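Long-range contacts in protein kinase domain-containing protein (Chaetomium thermophilum, PDB 6Z3U), which probably phosphorylates serine and threonine residues of proteins using ATP, as the CDK7-type kinase subunit of the cyclin-containing CAK complex: residues Y144-L148 / E213-L217; E265-G269 / E301-I305. One frame throughout, in Å; residues are numbered along the deposited sequence.

Both contacts lie in the protein kinase fold, but join different parts of it. Contact 1 runs between the lobes: the C-terminal part of helix 136-148 meets the turn and short strand after helix 194-213. Contact 2 stays inside the C-lobe, where the short helix 264-267 and its exit meet the start of helix 301-311. They share no secondary-structure element; their centres are about 27 Å apart and their nearest atoms about 8 Å. Both are largely buried. Contact 1 sets an isoleucine against a leucine and a tyrosine ring face, a glutamate oxygen nearby; contact 2, reaching the surface at E301, uses stems of E301 and Q304, whose polar ends pair elsewhere, and a phenylalanine ring edge.

Contact 1 of 2, residues Y144-L148 / E213-L217; sequences YLREL and ENFIL
Residues 144-148 lie in the C-terminal part of helix 136-148, with L148 N hydrogen-bonded to Y144 O at 2.9 Å. The other segment passes in the opposite sense: CA of N214 is 7.3 Å from CA of L148, and CA of I216 is 7.7 Å from CA of Y144. E213 is still helical. N214 leaves helical geometry (phi/psi -105/20); its CB sits 3.8 Å from L148 CD2, while its amide ND2 makes a hydrogen bond back to W210 O. F215, at phi/psi 57/50, is the C' residue of a Schellman motif ending helix 194-213, with F215 N directed to H212 O and I216 N to C211 O. The chain then becomes extended. In kinase terms this joins the αC helix to the strand leading into the catalytic loop, across the lobe interface; D220, the probable proton acceptor, follows soon after. I216, an mt rotamer, points its CB toward the helix and fills the gap. Its CD1 lies 3.6 Å from L148 CG, 3.9 Å from Y144 CD1 and 4.0 Å from E147 OE1, while its CG2 covers one face of the Y144 ring. Y144 and L148 both take chi1 m; the tyrosine OH goes on to a hydrogen bond with S244. L217 continues the strand with its CB directed away from the helix. The cyclin chain lies alongside helix 136-148, where R146 forms a salt bridge with E19 of that chain.

Contact 2 of 2, residues E265-G269 / E301-I305; sequences ELLFG and EMEQI
This is kinase C-lobe packing: helix 264-267, at the end of the activation segment, lies against the first turn of helix 301-311, the αG helix. E265, the glutamate of the APE-type motif, forms the buried salt bridge with R371 usual in kinases. Residues 265-267 are helical, F268 leaves the helix at phi/psi -88/10, and G269 at 79/25 is the C' residue of a Schellman motif, with G269 N hydrogen-bonded to L266 O (2.9 Å) and A270 N directed to E265 O. Residues 301-305 are regular helix (I305 N to E301 O 2.9 Å), and the CA atoms of L267 and E301 approach to 6.7 Å. The apolar contacts centre on L267 (mt), which points toward the other helix: its CB is 4.1 Å from I305 CG1, its CD1 3.7 Å from Q304 CG and its CD2 4.1 Å from E301 CG, CD2 also lying against the Q304 stem. Polar ends pair elsewhere: E301 OE2 forms a salt bridge with R259, Q304 OE1 a hydrogen bond with G298 N and Q304 NE2 one with L296 O. On the aromatic side, I305 (mt) places CD1 at the F268 ring's edge, near its plane, 4.0 Å from F268 CE1.

Contact 1 of 2, residues Y144-L148 / E213-L217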
loop_
_atom_site.group_PDB
_atom_site.type_symbol
_atom_site.label_atom_id
_atom_site.label_comp_id
_atom_site.label_asym_id
_atom_site.label_seq_id
_atom_site.Cartn_x
_atom_site.Cartn_y
_atom_site.Cartn_z
ATOM N N TYR B 144 1.355 2.672 -3.231
ATOM C CA TYR B 144 0.079 2.452 -3.903
ATOM C C TYR B 144 0.175 2.603 -5.415
ATOM O O TYR B 144 -0.569 1.935 -6.142
ATOM C CB TYR B 144 -0.971 3.402 -3.330
ATOM C CG TYR B 144 -1.281 3.119 -1.877
ATOM C CD1 TYR B 144 -1.621 1.838 -1.459
ATOM C CD2 TYR B 144 -1.213 4.122 -0.922
ATOM C CE1 TYR B 144 -1.898 1.567 -0.133
ATOM C CE2 TYR B 144 -1.488 3.861 0.409
ATOM C CZ TYR B 144 -1.831 2.581 0.796
ATOM O OH TYR B 144 -2.105 2.314 2.117
ATOM N N LEU B 145 1.069 3.458 -5.913
ATOM C CA LEU B 145 1.250 3.549 -7.359
ATOM C C LEU B 145 1.750 2.225 -7.926
ATOM O O LEU B 145 1.374 1.833 -9.037
ATOM C CB LEU B 145 2.212 4.685 -7.701
ATOM C CG LEU B 145 1.665 6.103 -7.516
ATOM C CD1 LEU B 145 2.747 7.131 -7.804
ATOM C CD2 LEU B 145 0.458 6.345 -8.407
ATOM N N ARG B 146 2.600 1.520 -7.177
ATOM C CA ARG B 146 3.027 0.193 -7.604
ATOM C C ARG B 146 1.885 -0.810 -7.483
ATOM O O ARG B 146 1.738 -1.701 -8.327
ATOM C CB ARG B 146 4.227 -0.260 -6.771
ATOM C CG ARG B 146 4.657 -1.699 -7.015
ATOM C CD ARG B 146 5.047 -1.925 -8.465
ATOM N NE ARG B 146 5.369 -3.321 -8.739
ATOM C CZ ARG B 146 4.465 -4.264 -8.980
ATOM N NH1 ARG B 146 3.171 -3.971 -8.972
ATOM N NH2 ARG B 146 4.855 -5.507 -9.222
ATOM N N GLU B 147 1.059 -0.667 -6.445
ATOM C CA GLU B 147 -0.037 -1.605 -6.228
ATOM C C GLU B 147 -1.081 -1.499 -7.333
ATOM O O GLU B 147 -1.592 -2.517 -7.814
ATOM C CB GLU B 147 -0.674 -1.339 -4.863
ATOM C CG GLU B 147 -0.846 -2.567 -3.983
ATOM C CD GLU B 147 -1.210 -2.203 -2.551
ATOM O OE1 GLU B 147 -2.260 -2.671 -2.060
ATOM O OE2 GLU B 147 -0.456 -1.431 -1.922
ATOM N N LEU B 148 -1.401 -0.279 -7.754
ATOM C CA LEU B 148 -2.438 -0.024 -8.744
ATOM C C LEU B 148 -1.924 -0.074 -10.175
ATOM O O LEU B 148 -2.720 0.070 -11.109
ATOM C CB LEU B 148 -3.081 1.338 -8.479
ATOM C CG LEU B 148 -3.939 1.405 -7.218
ATOM C CD1 LEU B 148 -4.296 2.843 -6.906
ATOM C CD2 LEU B 148 -5.196 0.563 -7.390
ATOM N N GLU B 213 -11.432 -1.490 -6.076
ATOM C CA GLU B 213 -11.287 -2.904 -6.404
ATOM C C GLU B 213 -10.039 -3.492 -5.756
ATOM O O GLU B 213 -9.998 -4.692 -5.463
ATOM C CB GLU B 213 -11.237 -3.089 -7.921
ATOM C CG GLU B 213 -11.827 -4.406 -8.424
ATOM C CD GLU B 213 -13.319 -4.534 -8.146
ATOM O OE1 GLU B 213 -13.817 -5.678 -8.091
ATOM O OE2 GLU B 213 -13.994 -3.494 -7.994
ATOM N N ASN B 214 -9.017 -2.663 -5.532
ATOM C CA ASN B 214 -7.784 -3.074 -4.875
ATOM C C ASN B 214 -7.701 -2.574 -3.437
ATOM O O ASN B 214 -6.604 -2.497 -2.872
ATOM C CB ASN B 214 -6.577 -2.580 -5.672
ATOM C CG ASN B 214 -6.466 -3.247 -7.023
ATOM O OD1 ASN B 214 -5.766 -4.250 -7.180
ATOM N ND2 ASN B 214 -7.176 -2.709 -8.005
ATOM N N PHE B 215 -8.840 -2.217 -2.843
ATOM C CA PHE B 215 -8.919 -1.865 -1.427
ATOM C C PHE B 215 -7.978 -0.711 -1.090
ATOM O O PHE B 215 -7.198 -0.766 -0.137
ATOM C CB PHE B 215 -8.631 -3.083 -0.549
ATOM C CG PHE B 215 -9.313 -4.335 -1.015
ATOM C CD1 PHE B 215 -10.693 -4.447 -0.960
ATOM C CD2 PHE B 215 -8.576 -5.403 -1.495
ATOM C CE1 PHE B 215 -11.323 -5.595 -1.386
ATOM C CE2 PHE B 215 -9.200 -6.555 -1.918
ATOM C CZ PHE B 215 -10.574 -6.652 -1.866
ATOM N N ILE B 216 -8.068 0.353 -1.883
ATOM C CA ILE B 216 -7.261 1.552 -1.698
ATOM C C ILE B 216 -8.180 2.759 -1.785
ATOM O O ILE B 216 -8.977 2.872 -2.722
ATOM C CB ILE B 216 -6.141 1.653 -2.750
ATOM C CG1 ILE B 216 -5.155 0.499 -2.587
ATOM C CG2 ILE B 216 -5.426 2.986 -2.628
ATOM C CD1 ILE B 216 -4.321 0.240 -3.817
ATOM N N LEU B 217 -8.083 3.647 -0.803
ATOM C CA LEU B 217 -8.791 4.919 -0.819
ATOM C C LEU B 217 -7.834 6.010 -1.282
ATOM O O LEU B 217 -6.692 6.073 -0.819
ATOM C CB LEU B 217 -9.345 5.252 0.566
ATOM C CG LEU B 217 -10.393 4.295 1.134
ATOM C CD1 LEU B 217 -10.707 4.648 2.583
ATOM C CD2 LEU B 217 -11.659 4.326 0.292
#

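Contact 2 of 2, residues E265-G269 / E301-I305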
loop_
_atom_site.group_PDB
_atom_site.type_symbol
_atom_site.label_atom_id
_atom_site.label_comp_id
_atom_site.label_asym_id
_atom_site.label_seq_id
_atom_site.Cartn_x
_atom_site.Cartn_y
_atom_site.Cartn_z
ATOM N N GLU B 265 -19.516 13.134 6.212
ATOM C CA GLU B 265 -19.094 12.268 7.307
ATOM C C GLU B 265 -17.672 12.590 7.749
ATOM O O GLU B 265 -17.350 12.466 8.936
ATOM C CB GLU B 265 -19.225 10.796 6.901
ATOM C CG GLU B 265 -18.325 10.336 5.757
ATOM C CD GLU B 265 -19.029 10.328 4.409
ATOM O OE1 GLU B 265 -19.948 11.150 4.204
ATOM O OE2 GLU B 265 -18.665 9.490 3.555
ATOM N N LEU B 266 -16.814 13.019 6.821
ATOM C CA LEU B 266 -15.462 13.424 7.196
ATOM C C LEU B 266 -15.462 14.811 7.827
ATOM O O LEU B 266 -14.701 15.068 8.766
ATOM C CB LEU B 266 -14.542 13.387 5.975
ATOM C CG LEU B 266 -13.648 12.151 5.839
ATOM C CD1 LEU B 266 -14.423 10.865 6.084
ATOM C CD2 LEU B 266 -12.991 12.116 4.467
ATOM N N LEU B 267 -16.315 15.712 7.332
ATOM C CA LEU B 267 -16.470 17.009 7.980
ATOM C C LEU B 267 -16.906 16.846 9.429
ATOM O O LEU B 267 -16.551 17.665 10.283
ATOM C CB LEU B 267 -17.488 17.862 7.218
ATOM C CG LEU B 267 -17.045 18.440 5.870
ATOM C CD1 LEU B 267 -18.245 18.824 5.032
ATOM C CD2 LEU B 267 -16.141 19.645 6.069
ATOM N N PHE B 268 -17.656 15.789 9.726
ATOM C CA PHE B 268 -18.111 15.505 11.078
ATOM C C PHE B 268 -17.108 14.680 11.878
ATOM O O PHE B 268 -17.436 14.228 12.979
ATOM C CB PHE B 268 -19.461 14.787 11.028
ATOM C CG PHE B 268 -20.561 15.600 10.387
ATOM C CD1 PHE B 268 -20.552 16.985 10.449
ATOM C CD2 PHE B 268 -21.598 14.973 9.717
ATOM C CE1 PHE B 268 -21.560 17.726 9.864
ATOM C CE2 PHE B 268 -22.607 15.712 9.130
ATOM C CZ PHE B 268 -22.586 17.088 9.202
ATOM N N GLY B 269 -15.898 14.483 11.361
ATOM C CA GLY B 269 -14.867 13.806 12.121
ATOM C C GLY B 269 -14.980 12.302 12.158
ATOM O O GLY B 269 -14.461 11.676 13.089
ATOM N N GLU B 301 -14.529 24.835 7.507
ATOM C CA GLU B 301 -15.336 23.632 7.684
ATOM C C GLU B 301 -16.778 23.977 8.031
ATOM O O GLU B 301 -17.701 23.259 7.630
ATOM C CB GLU B 301 -14.723 22.730 8.755
ATOM C CG GLU B 301 -13.542 21.893 8.262
ATOM C CD GLU B 301 -12.328 22.729 7.907
ATOM O OE1 GLU B 301 -12.061 23.724 8.615
ATOM O OE2 GLU B 301 -11.643 22.390 6.917
ATOM N N MET B 302 -16.997 25.073 8.762
ATOM C CA MET B 302 -18.365 25.502 9.033
ATOM C C MET B 302 -19.032 26.013 7.762
ATOM O O MET B 302 -20.232 25.802 7.555
ATOM C CB MET B 302 -18.382 26.574 10.123
ATOM C CG MET B 302 -17.917 26.072 11.483
ATOM S SD MET B 302 -18.340 27.179 12.843
ATOM C CE MET B 302 -17.642 28.723 12.260
ATOM N N GLU B 303 -18.272 26.699 6.902
ATOM C CA GLU B 303 -18.822 27.110 5.616
ATOM C C GLU B 303 -19.121 25.896 4.744
ATOM O O GLU B 303 -20.165 25.841 4.086
ATOM C CB GLU B 303 -17.856 28.054 4.898
ATOM C CG GLU B 303 -17.734 29.434 5.530
ATOM C CD GLU B 303 -16.946 30.409 4.668
ATOM O OE1 GLU B 303 -17.141 30.411 3.433
ATOM O OE2 GLU B 303 -16.131 31.173 5.228
ATOM N N GLN B 304 -18.222 24.911 4.733
ATOM C CA GLN B 304 -18.474 23.706 3.951
ATOM C C GLN B 304 -19.705 22.973 4.468
ATOM O O GLN B 304 -20.539 22.510 3.679
ATOM C CB GLN B 304 -17.254 22.789 3.983
ATOM C CG GLN B 304 -17.266 21.719 2.908
ATOM C CD GLN B 304 -17.183 22.295 1.509
ATOM O OE1 GLN B 304 -16.742 23.428 1.316
ATOM N NE2 GLN B 304 -17.617 21.516 0.525
ATOM N N ILE B 305 -19.850 22.882 5.791
ATOM C CA ILE B 305 -21.034 22.249 6.364
ATOM C C ILE B 305 -22.283 23.036 5.988
ATOM O O ILE B 305 -23.293 22.467 5.556
ATOM C CB ILE B 305 -20.889 22.120 7.891
ATOM C CG1 ILE B 305 -19.803 21.098 8.237
ATOM C CG2 ILE B 305 -22.224 21.733 8.518
ATOM C CD1 ILE B 305 -19.434 21.069 9.698
#